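Long-range contacts in mannitol dehydrogenase (Pseudomonas fluorescens, PDB 1LJ8), which probably catalyses, as a long-chain dehydrogenase, the NAD-dependent interconversion of mannitol and fructose: residues I131-Y136 and C189-H194; N226-R231 and E293-L298; Y136-S141 and T199-L204. One frame throughout, in Å; residues are numbered along the deposited sequence.

Contact 1 (I131-Y136 and C189-H194). With NAD (nicotinamide-adenine-dinucleotide), chain B.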
loop_
_atom_site.group_PDB
_atom_site.type_symbol
_atom_site.label_atom_id
_atom_site.label_comp_id
_atom_site.label_asym_id
_atom_site.label_seq_id
_atom_site.Cartn_x
_atom_site.Cartn_y
_atom_site.Cartn_z
ATOM N N ILE A 131 5.506 -0.377 4.253
ATOM C CA ILE A 131 6.792 -0.031 3.586
ATOM C C ILE A 131 6.701 -0.106 2.060
ATOM O O ILE A 131 7.721 -0.039 1.361
ATOM C CB ILE A 131 7.934 -0.979 4.043
ATOM C CG1 ILE A 131 7.589 -2.462 3.736
ATOM C CG2 ILE A 131 8.138 -0.817 5.557
ATOM C CD1 ILE A 131 8.803 -3.441 4.011
ATOM N N THR A 132 5.461 -0.197 1.576
ATOM C CA THR A 132 5.086 -0.291 0.149
ATOM C C THR A 132 5.278 -1.660 -0.479
ATOM O O THR A 132 6.017 -2.514 0.024
ATOM C CB THR A 132 5.742 0.817 -0.791
ATOM O OG1 THR A 132 7.103 0.460 -1.132
ATOM C CG2 THR A 132 5.641 2.215 -0.129
ATOM N N GLU A 133 4.607 -1.839 -1.624
ATOM C CA GLU A 133 4.583 -3.105 -2.345
ATOM C C GLU A 133 5.944 -3.686 -2.712
ATOM O O GLU A 133 6.102 -4.927 -2.704
ATOM C CB GLU A 133 3.737 -2.977 -3.629
ATOM C CG GLU A 133 2.205 -2.784 -3.395
ATOM C CD GLU A 133 1.740 -1.383 -3.044
ATOM O OE1 GLU A 133 2.558 -0.452 -2.859
ATOM O OE2 GLU A 133 0.495 -1.192 -2.946
ATOM N N GLY A 134 6.895 -2.817 -3.007
ATOM C CA GLY A 134 8.209 -3.318 -3.383
ATOM C C GLY A 134 9.208 -3.308 -2.225
ATOM O O GLY A 134 10.386 -3.639 -2.451
ATOM N N GLY A 135 8.776 -2.973 -0.998
ATOM C CA GLY A 135 9.740 -2.919 0.114
ATOM C C GLY A 135 10.232 -4.246 0.685
ATOM O O GLY A 135 11.149 -4.268 1.503
ATOM N N TYR A 136 9.678 -5.370 0.232
ATOM C CA TYR A 136 10.035 -6.660 0.822
ATOM C C TYR A 136 11.171 -7.425 0.144
ATOM O O TYR A 136 11.629 -8.459 0.654
ATOM C CB TYR A 136 8.783 -7.541 0.921
ATOM C CG TYR A 136 7.708 -6.920 1.814
ATOM C CD1 TYR A 136 6.923 -5.845 1.371
ATOM C CD2 TYR A 136 7.555 -7.364 3.126
ATOM C CE1 TYR A 136 6.005 -5.231 2.231
ATOM C CE2 TYR A 136 6.638 -6.751 4.031
ATOM C CZ TYR A 136 5.871 -5.687 3.563
ATOM O OH TYR A 136 4.988 -5.085 4.431
ATOM N N CYS A 189 1.038 -4.461 6.764
ATOM C CA CYS A 189 -0.236 -3.851 6.358
ATOM C C CYS A 189 -0.078 -3.358 4.918
ATOM O O CYS A 189 -0.717 -2.380 4.503
ATOM C CB CYS A 189 -0.601 -2.680 7.289
ATOM S SG CYS A 189 -0.890 -3.251 8.967
ATOM N N ASP A 190 0.774 -4.033 4.144
ATOM C CA ASP A 190 0.939 -3.678 2.731
ATOM C C ASP A 190 0.106 -4.558 1.793
ATOM O O ASP A 190 -0.325 -5.650 2.162
ATOM C CB ASP A 190 2.428 -3.767 2.322
ATOM C CG ASP A 190 3.254 -2.594 2.889
ATOM O OD1 ASP A 190 2.949 -1.443 2.468
ATOM O OD2 ASP A 190 4.208 -2.833 3.713
ATOM N N ASN A 191 -0.075 -4.072 0.570
ATOM C CA ASN A 191 -0.872 -4.771 -0.430
ATOM C C ASN A 191 -0.102 -5.880 -1.134
ATOM O O ASN A 191 0.343 -5.685 -2.266
ATOM C CB ASN A 191 -1.324 -3.759 -1.481
ATOM C CG ASN A 191 -2.379 -2.809 -0.970
ATOM O OD1 ASN A 191 -3.192 -3.153 -0.093
ATOM N ND2 ASN A 191 -2.445 -1.634 -1.591
ATOM N N LEU A 192 0.012 -7.034 -0.497
ATOM C CA LEU A 192 0.678 -8.195 -1.105
ATOM C C LEU A 192 -0.342 -9.294 -0.865
ATOM O O LEU A 192 -0.950 -9.338 0.195
ATOM C CB LEU A 192 1.993 -8.567 -0.385
ATOM C CG LEU A 192 3.173 -7.682 -0.841
ATOM C CD1 LEU A 192 3.171 -6.359 -0.044
ATOM C CD2 LEU A 192 4.510 -8.439 -0.590
ATOM N N PRO A 193 -0.507 -10.208 -1.821
ATOM C CA PRO A 193 -1.493 -11.280 -1.624
ATOM C C PRO A 193 -1.388 -12.024 -0.269
ATOM O O PRO A 193 -2.398 -12.265 0.421
ATOM C CB PRO A 193 -1.222 -12.181 -2.823
ATOM C CG PRO A 193 -0.890 -11.203 -3.911
ATOM C CD PRO A 193 0.013 -10.200 -3.205
ATOM N N HIS A 194 -0.183 -12.462 0.079
ATOM C CA HIS A 194 0.031 -13.136 1.352
ATOM C C HIS A 194 1.078 -12.250 2.059
ATOM O O HIS A 194 2.242 -12.631 2.179
ATOM C CB HIS A 194 0.624 -14.547 1.144
ATOM C CG HIS A 194 -0.273 -15.482 0.373
ATOM N ND1 HIS A 194 0.129 -16.754 0.004
ATOM C CD2 HIS A 194 -1.504 -15.299 -0.174
ATOM C CE1 HIS A 194 -0.811 -17.306 -0.754
ATOM N NE2 HIS A 194 -1.811 -16.447 -0.879
HETATM P PA NAD B . 2.713 7.133 1.457
HETATM O O1A NAD B . 3.420 7.518 0.262
HETATM O O2A NAD B . 1.863 8.075 2.240
HETATM O O5B NAD B . 3.732 6.535 2.531
HETATM C C5B NAD B . 4.628 5.446 2.149
HETATM C C4B NAD B . 5.484 5.326 3.426
HETATM O O4B NAD B . 6.426 4.197 3.200
HETATM C C3B NAD B . 6.465 6.518 3.713
HETATM O O3B NAD B . 6.540 6.640 5.145
HETATM C C2B NAD B . 7.777 6.050 3.068
HETATM O O2B NAD B . 8.925 6.698 3.603
HETATM C C1B NAD B . 7.773 4.581 3.448
HETATM N N9A NAD B . 8.610 3.737 2.656
HETATM C C8A NAD B . 8.752 3.614 1.288
HETATM N N7A NAD B . 9.611 2.679 0.953
HETATM C C5A NAD B . 10.048 2.172 2.168
HETATM C C6A NAD B . 10.961 1.141 2.418
HETATM N N6A NAD B . 11.593 0.415 1.495
HETATM N N1A NAD B . 11.242 0.834 3.742
HETATM C C2A NAD B . 10.631 1.519 4.792
HETATM N N3A NAD B . 9.706 2.532 4.567
HETATM C C4A NAD B . 9.456 2.818 3.222
HETATM O O3 NAD B . 1.857 5.860 1.051
HETATM P PN NAD B . 0.502 5.248 1.662
HETATM O O1N NAD B . -0.641 5.786 0.918
HETATM O O2N NAD B . 0.541 5.469 3.110
HETATM O O5D NAD B . 0.610 3.726 1.265
HETATM C C5D NAD B . 1.639 2.962 1.880
HETATM C C4D NAD B . 1.279 1.559 1.657
HETATM O O4D NAD B . 0.128 1.118 2.405
HETATM C C3D NAD B . 1.025 1.079 0.182
HETATM O O3D NAD B . 2.233 0.921 -0.554
HETATM C C2D NAD B . 0.179 -0.166 0.362
HETATM O O2D NAD B . 0.988 -1.327 0.505
HETATM C C1D NAD B . -0.636 0.142 1.643
HETATM N N1N NAD B . -2.008 0.625 1.392
HETATM C C2N NAD B . -2.342 1.913 0.937
HETATM C C3N NAD B . -3.659 2.176 0.663
HETATM C C7N NAD B . -4.036 3.571 0.128
HETATM O O7N NAD B . -5.190 3.714 -0.303
HETATM N N7N NAD B . -3.149 4.541 0.058
HETATM C C4N NAD B . -4.697 1.134 0.820
HETATM C C5N NAD B . -4.308 -0.146 1.319
HETATM C C6N NAD B . -2.946 -0.432 1.616
#

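Contact 2 (N226-R231 and E293-L298). With NAD (nicotinamide-adenine-dinucleotide), chain B.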
loop_
_atom_site.group_PDB
_atom_site.type_symbol
_atom_site.label_atom_id
_atom_site.label_comp_id
_atom_site.label_asym_id
_atom_site.label_seq_id
_atom_site.Cartn_x
_atom_site.Cartn_y
_atom_site.Cartn_z
ATOM N N ASN A 226 -1.052 -12.762 8.302
ATOM C CA ASN A 226 -1.452 -12.190 7.038
ATOM C C ASN A 226 -2.672 -11.346 7.347
ATOM O O ASN A 226 -3.339 -11.566 8.353
ATOM C CB ASN A 226 -1.882 -13.259 6.027
ATOM C CG ASN A 226 -0.720 -14.138 5.616
ATOM O OD1 ASN A 226 0.186 -13.705 4.875
ATOM N ND2 ASN A 226 -0.724 -15.382 6.092
ATOM N N ALA A 227 -2.948 -10.385 6.468
ATOM C CA ALA A 227 -4.128 -9.538 6.643
ATOM C C ALA A 227 -4.652 -9.028 5.328
ATOM O O ALA A 227 -3.931 -8.946 4.345
ATOM C CB ALA A 227 -3.784 -8.283 7.541
HETATM N N MSE A 228 -5.935 -8.676 5.344
HETATM C CA MSE A 228 -6.515 -7.974 4.239
HETATM C C MSE A 228 -6.765 -6.576 4.827
HETATM O O MSE A 228 -7.505 -6.453 5.816
HETATM C CB MSE A 228 -7.857 -8.544 3.860
HETATM C CG MSE A 228 -8.172 -7.971 2.533
HETATM SE SE MSE A 228 -9.497 -6.715 2.761
HETATM C CE MSE A 228 -10.469 -8.116 2.171
ATOM N N VAL A 229 -6.145 -5.541 4.265
ATOM C CA VAL A 229 -6.308 -4.185 4.790
ATOM C C VAL A 229 -6.927 -3.351 3.696
ATOM O O VAL A 229 -6.478 -3.398 2.541
ATOM C CB VAL A 229 -4.934 -3.621 5.248
ATOM C CG1 VAL A 229 -4.394 -4.561 6.393
ATOM C CG2 VAL A 229 -3.942 -3.537 4.067
ATOM N N ASP A 230 -7.974 -2.584 4.023
ATOM C CA ASP A 230 -8.645 -1.885 2.944
ATOM C C ASP A 230 -9.196 -0.524 3.371
ATOM O O ASP A 230 -10.015 -0.475 4.278
ATOM C CB ASP A 230 -9.816 -2.790 2.485
ATOM C CG ASP A 230 -10.413 -2.381 1.131
ATOM O OD1 ASP A 230 -9.893 -1.448 0.525
ATOM O OD2 ASP A 230 -11.413 -3.006 0.658
ATOM N N ARG A 231 -8.717 0.550 2.751
ATOM C CA ARG A 231 -9.280 1.893 2.973
ATOM C C ARG A 231 -8.570 2.824 2.006
ATOM O O ARG A 231 -7.370 3.078 2.154
ATOM C CB ARG A 231 -9.129 2.420 4.416
ATOM C CG ARG A 231 -9.875 3.784 4.537
ATOM C CD ARG A 231 -9.876 4.315 5.976
ATOM N NE ARG A 231 -11.180 4.949 6.201
ATOM C CZ ARG A 231 -11.606 5.409 7.368
ATOM N NH1 ARG A 231 -10.829 5.348 8.441
ATOM N NH2 ARG A 231 -12.878 5.843 7.476
ATOM N N GLU A 293 -6.309 -12.143 -1.423
ATOM C CA GLU A 293 -6.102 -12.434 -2.863
ATOM C C GLU A 293 -7.198 -11.750 -3.677
ATOM O O GLU A 293 -6.938 -11.176 -4.756
ATOM C CB GLU A 293 -6.146 -13.959 -3.132
ATOM C CG GLU A 293 -4.878 -14.664 -2.691
ATOM C CD GLU A 293 -5.036 -16.181 -2.563
ATOM O OE1 GLU A 293 -6.081 -16.711 -3.014
ATOM O OE2 GLU A 293 -4.102 -16.821 -2.004
HETATM N N MSE A 294 -8.420 -11.855 -3.167
HETATM C CA MSE A 294 -9.595 -11.248 -3.782
HETATM C C MSE A 294 -9.493 -9.724 -3.913
HETATM O O MSE A 294 -9.758 -9.126 -4.979
HETATM C CB MSE A 294 -10.845 -11.545 -2.942
HETATM C CG MSE A 294 -12.077 -10.842 -3.446
HETATM SE SE MSE A 294 -13.507 -10.848 -2.043
HETATM C CE MSE A 294 -12.814 -9.464 -0.872
ATOM N N LYS A 295 -9.122 -9.078 -2.820
ATOM C CA LYS A 295 -9.028 -7.622 -2.859
ATOM C C LYS A 295 -7.896 -7.161 -3.761
ATOM O O LYS A 295 -8.038 -6.206 -4.543
ATOM C CB LYS A 295 -8.807 -7.106 -1.441
ATOM C CG LYS A 295 -8.679 -5.579 -1.426
ATOM C CD LYS A 295 -7.397 -5.164 -0.851
ATOM C CE LYS A 295 -7.309 -3.630 -0.756
ATOM N NZ LYS A 295 -5.899 -3.202 -1.090
ATOM N N ILE A 296 -6.747 -7.819 -3.655
ATOM C CA ILE A 296 -5.608 -7.429 -4.495
ATOM C C ILE A 296 -5.950 -7.653 -5.990
ATOM O O ILE A 296 -5.685 -6.795 -6.853
ATOM C CB ILE A 296 -4.345 -8.255 -4.150
ATOM C CG1 ILE A 296 -3.848 -7.918 -2.715
ATOM C CG2 ILE A 296 -3.246 -7.957 -5.191
ATOM C CD1 ILE A 296 -3.300 -6.516 -2.594
ATOM N N GLY A 297 -6.557 -8.797 -6.305
ATOM C CA GLY A 297 -6.861 -9.093 -7.708
ATOM C C GLY A 297 -7.891 -8.186 -8.349
ATOM O O GLY A 297 -7.759 -7.744 -9.503
ATOM N N LEU A 298 -8.939 -7.915 -7.591
ATOM C CA LEU A 298 -10.042 -7.095 -8.065
ATOM C C LEU A 298 -9.888 -5.607 -7.821
ATOM O O LEU A 298 -10.072 -4.822 -8.747
ATOM C CB LEU A 298 -11.373 -7.584 -7.418
ATOM C CG LEU A 298 -11.794 -9.011 -7.837
ATOM C CD1 LEU A 298 -13.062 -9.420 -6.979
ATOM C CD2 LEU A 298 -12.111 -9.040 -9.360
HETATM P PA NAD B . 2.713 7.133 1.457
HETATM O O1A NAD B . 3.420 7.518 0.262
HETATM O O2A NAD B . 1.863 8.075 2.240
HETATM O O5B NAD B . 3.732 6.535 2.531
HETATM C C5B NAD B . 4.628 5.446 2.149
HETATM C C4B NAD B . 5.484 5.326 3.426
HETATM O O4B NAD B . 6.426 4.197 3.200
HETATM C C3B NAD B . 6.465 6.518 3.713
HETATM O O3B NAD B . 6.540 6.640 5.145
HETATM C C2B NAD B . 7.777 6.050 3.068
HETATM O O2B NAD B . 8.925 6.698 3.603
HETATM C C1B NAD B . 7.773 4.581 3.448
HETATM N N9A NAD B . 8.610 3.737 2.656
HETATM C C8A NAD B . 8.752 3.614 1.288
HETATM N N7A NAD B . 9.611 2.679 0.953
HETATM C C5A NAD B . 10.048 2.172 2.168
HETATM C C6A NAD B . 10.961 1.141 2.418
HETATM N N6A NAD B . 11.593 0.415 1.495
HETATM N N1A NAD B . 11.242 0.834 3.742
HETATM C C2A NAD B . 10.631 1.519 4.792
HETATM N N3A NAD B . 9.706 2.532 4.567
HETATM C C4A NAD B . 9.456 2.818 3.222
HETATM O O3 NAD B . 1.857 5.860 1.051
HETATM P PN NAD B . 0.502 5.248 1.662
HETATM O O1N NAD B . -0.641 5.786 0.918
HETATM O O2N NAD B . 0.541 5.469 3.110
HETATM O O5D NAD B . 0.610 3.726 1.265
HETATM C C5D NAD B . 1.639 2.962 1.880
HETATM C C4D NAD B . 1.279 1.559 1.657
HETATM O O4D NAD B . 0.128 1.118 2.405
HETATM C C3D NAD B . 1.025 1.079 0.182
HETATM O O3D NAD B . 2.233 0.921 -0.554
HETATM C C2D NAD B . 0.179 -0.166 0.362
HETATM O O2D NAD B . 0.988 -1.327 0.505
HETATM C C1D NAD B . -0.636 0.142 1.643
HETATM N N1N NAD B . -2.008 0.625 1.392
HETATM C C2N NAD B . -2.342 1.913 0.937
HETATM C C3N NAD B . -3.659 2.176 0.663
HETATM C C7N NAD B . -4.036 3.571 0.128
HETATM O O7N NAD B . -5.190 3.714 -0.303
HETATM N N7N NAD B . -3.149 4.541 0.058
HETATM C C4N NAD B . -4.697 1.134 0.820
HETATM C C5N NAD B . -4.308 -0.146 1.319
HETATM C C6N NAD B . -2.946 -0.432 1.616
#

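Contact 3 (Y136-S141 and T199-L204)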
loop_
_atom_site.group_PDB
_atom_site.type_symbol
_atom_site.label_atom_id
_atom_site.label_comp_id
_atom_site.label_asym_id
_atom_site.label_seq_id
_atom_site.Cartn_x
_atom_site.Cartn_y
_atom_site.Cartn_z
ATOM N N TYR A 136 9.678 -5.370 0.232
ATOM C CA TYR A 136 10.035 -6.660 0.822
ATOM C C TYR A 136 11.171 -7.425 0.144
ATOM O O TYR A 136 11.629 -8.459 0.654
ATOM C CB TYR A 136 8.783 -7.541 0.921
ATOM C CG TYR A 136 7.708 -6.920 1.814
ATOM C CD1 TYR A 136 6.923 -5.845 1.371
ATOM C CD2 TYR A 136 7.555 -7.364 3.126
ATOM C CE1 TYR A 136 6.005 -5.231 2.231
ATOM C CE2 TYR A 136 6.638 -6.751 4.031
ATOM C CZ TYR A 136 5.871 -5.687 3.563
ATOM O OH TYR A 136 4.988 -5.085 4.431
ATOM N N CYS A 137 11.578 -6.925 -1.010
ATOM C CA CYS A 137 12.705 -7.475 -1.727
ATOM C C CYS A 137 12.631 -8.947 -2.085
ATOM O O CYS A 137 13.648 -9.652 -1.963
ATOM C CB CYS A 137 13.986 -7.222 -0.913
ATOM S SG CYS A 137 14.215 -5.441 -0.529
ATOM N N ILE A 138 11.449 -9.439 -2.460
ATOM C CA ILE A 138 11.357 -10.836 -2.916
ATOM C C ILE A 138 11.059 -10.724 -4.409
ATOM O O ILE A 138 10.163 -9.961 -4.808
ATOM C CB ILE A 138 10.180 -11.630 -2.275
ATOM C CG1 ILE A 138 10.438 -11.844 -0.783
ATOM C CG2 ILE A 138 9.986 -13.000 -3.047
ATOM C CD1 ILE A 138 11.526 -12.799 -0.500
ATOM N N ASP A 139 11.807 -11.454 -5.235
ATOM C CA ASP A 139 11.597 -11.461 -6.698
ATOM C C ASP A 139 10.433 -12.448 -6.938
ATOM O O ASP A 139 10.590 -13.656 -6.713
ATOM C CB ASP A 139 12.879 -11.958 -7.379
ATOM C CG ASP A 139 12.791 -12.011 -8.912
ATOM O OD1 ASP A 139 11.683 -12.074 -9.496
ATOM O OD2 ASP A 139 13.880 -12.011 -9.537
ATOM N N ASP A 140 9.264 -11.950 -7.356
ATOM C CA ASP A 140 8.105 -12.828 -7.579
ATOM C C ASP A 140 8.252 -13.871 -8.681
ATOM O O ASP A 140 7.563 -14.885 -8.651
ATOM C CB ASP A 140 6.856 -11.981 -7.826
ATOM C CG ASP A 140 6.534 -11.117 -6.646
ATOM O OD1 ASP A 140 6.370 -11.705 -5.561
ATOM O OD2 ASP A 140 6.478 -9.875 -6.780
ATOM N N SER A 141 9.133 -13.668 -9.646
ATOM C CA SER A 141 9.237 -14.690 -10.683
ATOM C C SER A 141 9.787 -16.000 -10.142
ATOM O O SER A 141 9.336 -17.070 -10.552
ATOM C CB SER A 141 10.115 -14.252 -11.854
ATOM O OG SER A 141 11.407 -13.850 -11.435
ATOM N N THR A 199 6.480 -11.326 4.365
ATOM C CA THR A 199 7.316 -10.691 5.421
ATOM C C THR A 199 8.172 -11.768 6.094
ATOM O O THR A 199 9.379 -11.592 6.302
ATOM C CB THR A 199 6.449 -10.022 6.494
ATOM O OG1 THR A 199 5.611 -9.037 5.860
ATOM C CG2 THR A 199 7.349 -9.316 7.578
ATOM N N ARG A 200 7.536 -12.888 6.429
ATOM C CA ARG A 200 8.257 -14.013 7.025
ATOM C C ARG A 200 9.368 -14.521 6.111
ATOM O O ARG A 200 10.515 -14.674 6.561
ATOM C CB ARG A 200 7.294 -15.169 7.313
ATOM C CG ARG A 200 7.975 -16.390 7.956
ATOM C CD ARG A 200 6.879 -17.385 8.331
ATOM N NE ARG A 200 7.392 -18.662 8.802
ATOM C CZ ARG A 200 7.810 -19.642 8.001
ATOM N NH1 ARG A 200 7.778 -19.508 6.672
ATOM N NH2 ARG A 200 8.284 -20.757 8.539
ATOM N N LYS A 201 9.057 -14.760 4.829
ATOM C CA LYS A 201 10.061 -15.282 3.905
ATOM C C LYS A 201 11.259 -14.359 3.752
ATOM O O LYS A 201 12.426 -14.807 3.746
ATOM C CB LYS A 201 9.451 -15.527 2.522
ATOM C CG LYS A 201 10.378 -16.284 1.589
ATOM C CD LYS A 201 9.691 -16.371 0.223
ATOM C CE LYS A 201 10.338 -17.419 -0.675
ATOM N NZ LYS A 201 9.765 -17.282 -2.041
ATOM N N ALA A 202 10.968 -13.064 3.640
ATOM C CA ALA A 202 12.008 -12.082 3.488
ATOM C C ALA A 202 12.880 -11.957 4.734
ATOM O O ALA A 202 14.126 -11.973 4.618
ATOM C CB ALA A 202 11.378 -10.731 3.140
ATOM N N LEU A 203 12.248 -11.799 5.910
ATOM C CA LEU A 203 13.033 -11.649 7.141
ATOM C C LEU A 203 13.875 -12.884 7.405
ATOM O O LEU A 203 15.058 -12.761 7.757
ATOM C CB LEU A 203 12.148 -11.331 8.334
ATOM C CG LEU A 203 12.925 -11.025 9.623
ATOM C CD1 LEU A 203 13.892 -9.829 9.480
ATOM C CD2 LEU A 203 11.891 -10.780 10.710
ATOM N N LEU A 204 13.304 -14.071 7.188
ATOM C CA LEU A 204 14.073 -15.298 7.411
ATOM C C LEU A 204 15.218 -15.421 6.435
ATOM O O LEU A 204 16.330 -15.822 6.834
ATOM C CB LEU A 204 13.175 -16.549 7.311
ATOM C CG LEU A 204 12.163 -16.706 8.453
ATOM C CD1 LEU A 204 11.382 -18.037 8.217
ATOM C CD2 LEU A 204 12.860 -16.744 9.828
#

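Contact 1 (I131-Y136 and C189-H194)
Two loops of the Rossmann domain, following the parallel strands 126-129 and 185-188, meet beside the nicotinamide ribose of NAD. The tight part is built on the carboxylate of Asp190, which takes four hydrogen bonds. OD2 of Asp190 receives Ile131 N on its syn lone pair at 2.8 Å (N-H...O angle 150°), and Tyr136 OH on its anti lone pair at a very short 2.5 Å; phenol ring and carboxylate stand 80° apart. OD1 of Asp190 takes Thr132 N at 2.9 Å from above the carboxylate plane, and the O2D hydroxyl of NAD at 2.8 Å. So many donors would probably keep this buried acid ionised. Asn191 N also reaches O2D, while Glu133 OE1 accepts from O3D, so both ribose hydroxyls are bound.

Away from Asp190 the contacts grow longer and fewer. Asn191 ND2 reaches the anti lone pair of Glu133 OE2 at a longer 3.3 Å, its OD1 being bound by Lys295, and Leu192 CD1 meets Tyr136 CE1 obliquely at 3.8 Å. Thr132, partly exposed, directs its CB away from the 189-194 loop, with CG2 against NAD, while OG1 donates to Ile131 O at 2.6 Å, on an in-plane carbonyl lone pair.

Contact 2 (N226-R231 and E293-L298)
Lys295 has the largest share of this contact, and its chain can be traced from the helix to the edge of the cofactor site. CB rests 4.1 Å from CE of Met228, a selenomethionine in this crystal, with CG of the same residue equally near. CB points toward the strand, and CG, anti to the backbone N of Lys295 (chi1 179°), continues away from the helix; a bend at chi2 (-122°), outside the usual staggered positions, then brings CD and CE against the carbonyl oxygen of Val229. CD passes 3.9 Å from Val229 O. CE comes closer, 3.4 Å from Val229 O and 3.6 Å from Asp230 OD1, both simple packing. A second bend, at chi4, places NZ within hydrogen-bonding distance of Asn300 OD1 and Asn191 OD1.

The elements joined are strand 227-230, at an outer position of a three-stranded mixed sheet, and helix 289-313; their local axes approach to 8.9 Å at 44°. The strand is part of the Rossmann portion and the helix of the C-terminal portion of this mannitol dehydrogenase, so the contact probably joins the two parts, beside NAD: NZ of Lys295 lies 4.9 Å from C4N of NAD, the hydride-accepting carbon of the nicotinamide. An alanine here would keep CB beside Met228 but would probably leave Asn191 OD1 and Asn300 OD1 without their shared donor and loosen the packing over Val229 O.

Asp230 is not salt-bridged to the lysine; its OD1 stays 4.7 Å from NZ of Lys295 and pairs with Arg361 instead, though its charge may still steady the ammonium. On the apolar flank the bent chain of Met228 crosses Met294, likewise a selenomethionine, obliquely, methyl against methyl, CE to CE at 4.1 Å.

Contact 3 (Y136-S141 and T199-L204)
Thr199 opens the helical side of this contact with its hydroxyl. OG1, anti to the carbonyl carbon and beside the backbone N (chi1 -58°), comes to 3.1 Å from CE2 of the Tyr136 ring in an oblique approach, with CD2 of that ring next nearest. The hydroxyl itself is hydrogen-bonded to Asn195 O, one helical turn back, which fixes its rotation. Two residues on, Lys201 runs fully extended; its CD meets CD1 of Ile138 at 4.1 Å, the two side chains crossing at about a right angle, and its NZ continues to Gly143 O. Ala202 supplies the central approach, its CA being the nearest to that of Tyr136. Its CB lies 3.4 Å from Tyr136 O and 4.2 Å from Ile138 CG1, while its CA touches Ile138 CD1 at 4.1 Å. No hydrogen bond crosses between the segments, so the evidence is for van der Waals packing of a loop and short strand onto one helix face.

The helix, 195-210 of the Rossmann domain, packs Leu203 on helix 165-178, Leu204 on helix 212-221 and Thr199 on strand 185-188, while the 136-141 segment holds strand 138-139, a weakly bonded strand that pairs antiparallel with 144-145.

All three contacts are largely buried, but contact 3 lies farther out, about 16 Å from the centre of the chain, with Lys201 exposed at its margin. Contacts 1 and 2 border NAD, with centres 11 Å apart. Chemistry follows place: contact 1 is a network of hydrogen bonds reaching the ribose, contact 2 is apolar and aliphatic packing with its polar tips paired elsewhere, and contact 3 is packing alone. Contacts 1 and 3 share Tyr136, and their second segments follow each other from loop 189-194 into helix 195-210. Contacts 1 and 2 touch directly, His194 NE2 lying 2.6 Å from Glu293 OE2 in a probable hydrogen bond. Contacts 2 and 3 do not touch.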